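PDB 4G9Y: PcaV transcriptional regulator from Streptomyces coelicolor, which probably acts as a ligand-responsive, DNA-binding transcription factor of the MarR family, with a winged helix-turn-helix fold and a site for 3,4-dihydroxybenzoate. Local coordinates for residues A[41-46]-A[74-79]. Residues are numbered along the deposited sequence; the frame is centred on the assembly and turned at random.
Sequences YAVLNA and SRLGRR
Segments 41-46 and 74-79, on helices 38-49 and 66-78, have their closest CA pair at Leu44 and Leu76, 8.6 Å apart, a spacing bridged by side chains alone. Both helices belong to the winged helix-turn-helix domain of this MarR-family protein; as in its relatives, helix 66-78, which follows helix 55-62 and leads into the wing strand 82-86, is probably the recognition helix. Leu76 carries the contact, reaching across with one methyl, CD1, to meet two consecutive residues of segment 41-46. From CG, CD1 continues the chain in extended form, anti to CA (chi2 174°), which carries the methyl out to Val43 CG1 at 3.9 Å. The same methyl stands 4.0 Å from Val43 CB, so it rests against the branch point of the valine as well as one of its arms. Valine suits this place because its second carbon branch widens the apolar surface close to the backbone: besides Leu76, Val43 touches Ile69 and Val72 of helix 66-78 and Val58 of helix 55-62, tying three helices into one core. Leu44 starts out less directly, yet its longer chain brings a methyl into the same cluster. All three side chains are buried and wholly hydrocarbon, and so need no polar partner. Around the cluster polar residues take over: Leu76 and the exposed Arg75 also touch Gln40, and just after the helix Arg79 NH1 hydrogen-bonds to Thr36 OG1. Within the apolar cluster, the Leu44 contact is the looser one, with CD2 4.2 Å from Leu76 CD1.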
loop_
_atom_site.group_PDB
_atom_site.type_symbol
_atom_site.label_atom_id
_atom_site.label_comp_id
_atom_site.label_asym_id
_atom_site.label_seq_id
_atom_site.Cartn_x
_atom_site.Cartn_y
_atom_site.Cartn_z
ATOM N N TYR A 41 3.992 12.693 -10.544
ATOM C CA TYR A 41 4.784 13.817 -10.063
ATOM C C TYR A 41 6.271 13.460 -9.979
ATOM O O TYR A 41 7.136 14.284 -10.292
ATOM C CB TYR A 41 4.272 14.331 -8.704
ATOM C CG TYR A 41 5.163 15.412 -8.170
ATOM C CD1 TYR A 41 4.989 16.737 -8.549
ATOM C CD2 TYR A 41 6.221 15.102 -7.321
ATOM C CE1 TYR A 41 5.842 17.735 -8.069
ATOM C CE2 TYR A 41 7.077 16.081 -6.856
ATOM C CZ TYR A 41 6.883 17.392 -7.225
ATOM O OH TYR A 41 7.752 18.343 -6.732
ATOM N N ALA A 42 6.576 12.244 -9.527
ATOM C CA ALA A 42 7.968 11.811 -9.445
ATOM C C ALA A 42 8.660 11.867 -10.809
ATOM O O ALA A 42 9.849 12.216 -10.911
ATOM C CB ALA A 42 8.071 10.392 -8.835
ATOM N N VAL A 43 7.914 11.543 -11.858
ATOM C CA VAL A 43 8.453 11.636 -13.220
ATOM C C VAL A 43 8.725 13.091 -13.622
ATOM O O VAL A 43 9.790 13.409 -14.153
ATOM C CB VAL A 43 7.520 10.929 -14.242
ATOM C CG1 VAL A 43 7.969 11.196 -15.672
ATOM C CG2 VAL A 43 7.501 9.436 -13.961
ATOM N N LEU A 44 7.765 13.981 -13.382
ATOM C CA LEU A 44 8.003 15.402 -13.645
ATOM C C LEU A 44 9.223 15.867 -12.856
ATOM O O LEU A 44 10.081 16.594 -13.362
ATOM C CB LEU A 44 6.795 16.248 -13.235
ATOM C CG LEU A 44 5.450 15.956 -13.889
ATOM C CD1 LEU A 44 4.348 16.727 -13.148
ATOM C CD2 LEU A 44 5.490 16.329 -15.366
ATOM N N ASN A 45 9.282 15.455 -11.602
ATOM C CA ASN A 45 10.384 15.841 -10.739
ATOM C C ASN A 45 11.745 15.376 -11.247
ATOM O O ASN A 45 12.715 16.147 -11.260
ATOM C CB ASN A 45 10.147 15.336 -9.317
ATOM C CG ASN A 45 11.193 15.847 -8.347
ATOM O OD1 ASN A 45 12.021 15.084 -7.843
ATOM N ND2 ASN A 45 11.182 17.149 -8.110
ATOM N N ALA A 46 11.818 14.118 -11.670
ATOM C CA ALA A 46 13.051 13.584 -12.241
ATOM C C ALA A 46 13.480 14.362 -13.494
ATOM O O ALA A 46 14.674 14.562 -13.748
ATOM C CB ALA A 46 12.875 12.102 -12.572
ATOM N N SER A 74 2.739 8.264 -21.175
ATOM C CA SER A 74 1.634 8.479 -22.113
ATOM C C SER A 74 0.612 9.471 -21.555
ATOM O O SER A 74 0.125 10.368 -22.266
ATOM C CB SER A 74 0.950 7.152 -22.457
ATOM O OG SER A 74 -0.251 7.376 -23.175
ATOM N N ARG A 75 0.288 9.315 -20.275
ATOM C CA ARG A 75 -0.685 10.195 -19.643
ATOM C C ARG A 75 -0.180 11.629 -19.515
ATOM O O ARG A 75 -0.892 12.556 -19.846
ATOM C CB ARG A 75 -1.123 9.642 -18.284
ATOM C CG ARG A 75 -1.991 8.409 -18.436
ATOM C CD ARG A 75 -2.484 7.860 -17.116
ATOM N NE ARG A 75 -3.131 6.564 -17.316
ATOM C CZ ARG A 75 -3.499 5.747 -16.334
ATOM N NH1 ARG A 75 -3.287 6.086 -15.068
ATOM N NH2 ARG A 75 -4.077 4.588 -16.619
ATOM N N LEU A 76 1.055 11.804 -19.054
ATOM C CA LEU A 76 1.639 13.142 -18.947
ATOM C C LEU A 76 1.761 13.788 -20.329
ATOM O O LEU A 76 1.586 14.999 -20.483
ATOM C CB LEU A 76 3.001 13.077 -18.241
ATOM C CG LEU A 76 2.941 12.596 -16.785
ATOM C CD1 LEU A 76 4.341 12.426 -16.188
ATOM C CD2 LEU A 76 2.132 13.545 -15.935
ATOM N N GLY A 77 2.052 12.967 -21.331
ATOM C CA GLY A 77 2.130 13.437 -22.702
ATOM C C GLY A 77 0.799 13.978 -23.191
ATOM O O GLY A 77 0.731 15.054 -23.786
ATOM N N ARG A 78 -0.269 13.236 -22.920
ATOM C CA ARG A 78 -1.610 13.621 -23.348
ATOM C C ARG A 78 -2.111 14.870 -22.637
ATOM O O ARG A 78 -2.971 15.568 -23.158
ATOM C CB ARG A 78 -2.605 12.473 -23.128
ATOM C CG ARG A 78 -2.441 11.301 -24.068
ATOM C CD ARG A 78 -2.812 11.699 -25.477
ATOM N NE ARG A 78 -2.503 10.654 -26.447
ATOM C CZ ARG A 78 -3.335 9.671 -26.766
ATOM N NH1 ARG A 78 -4.525 9.597 -26.179
ATOM N NH2 ARG A 78 -2.977 8.763 -27.666
ATOM N N ARG A 79 -1.579 15.150 -21.450
ATOM C CA ARG A 79 -1.957 16.362 -20.735
ATOM C C ARG A 79 -1.102 17.565 -21.134
ATOM O O ARG A 79 -1.272 18.660 -20.612
ATOM C CB ARG A 79 -1.901 16.136 -19.223
ATOM C CG ARG A 79 -3.013 15.224 -18.698
ATOM C CD ARG A 79 -2.871 14.996 -17.186
ATOM N NE ARG A 79 -2.905 16.269 -16.468
ATOM C CZ ARG A 79 -2.427 16.457 -15.241
ATOM N NH1 ARG A 79 -1.864 15.447 -14.586
ATOM N NH2 ARG A 79 -2.499 17.656 -14.677
#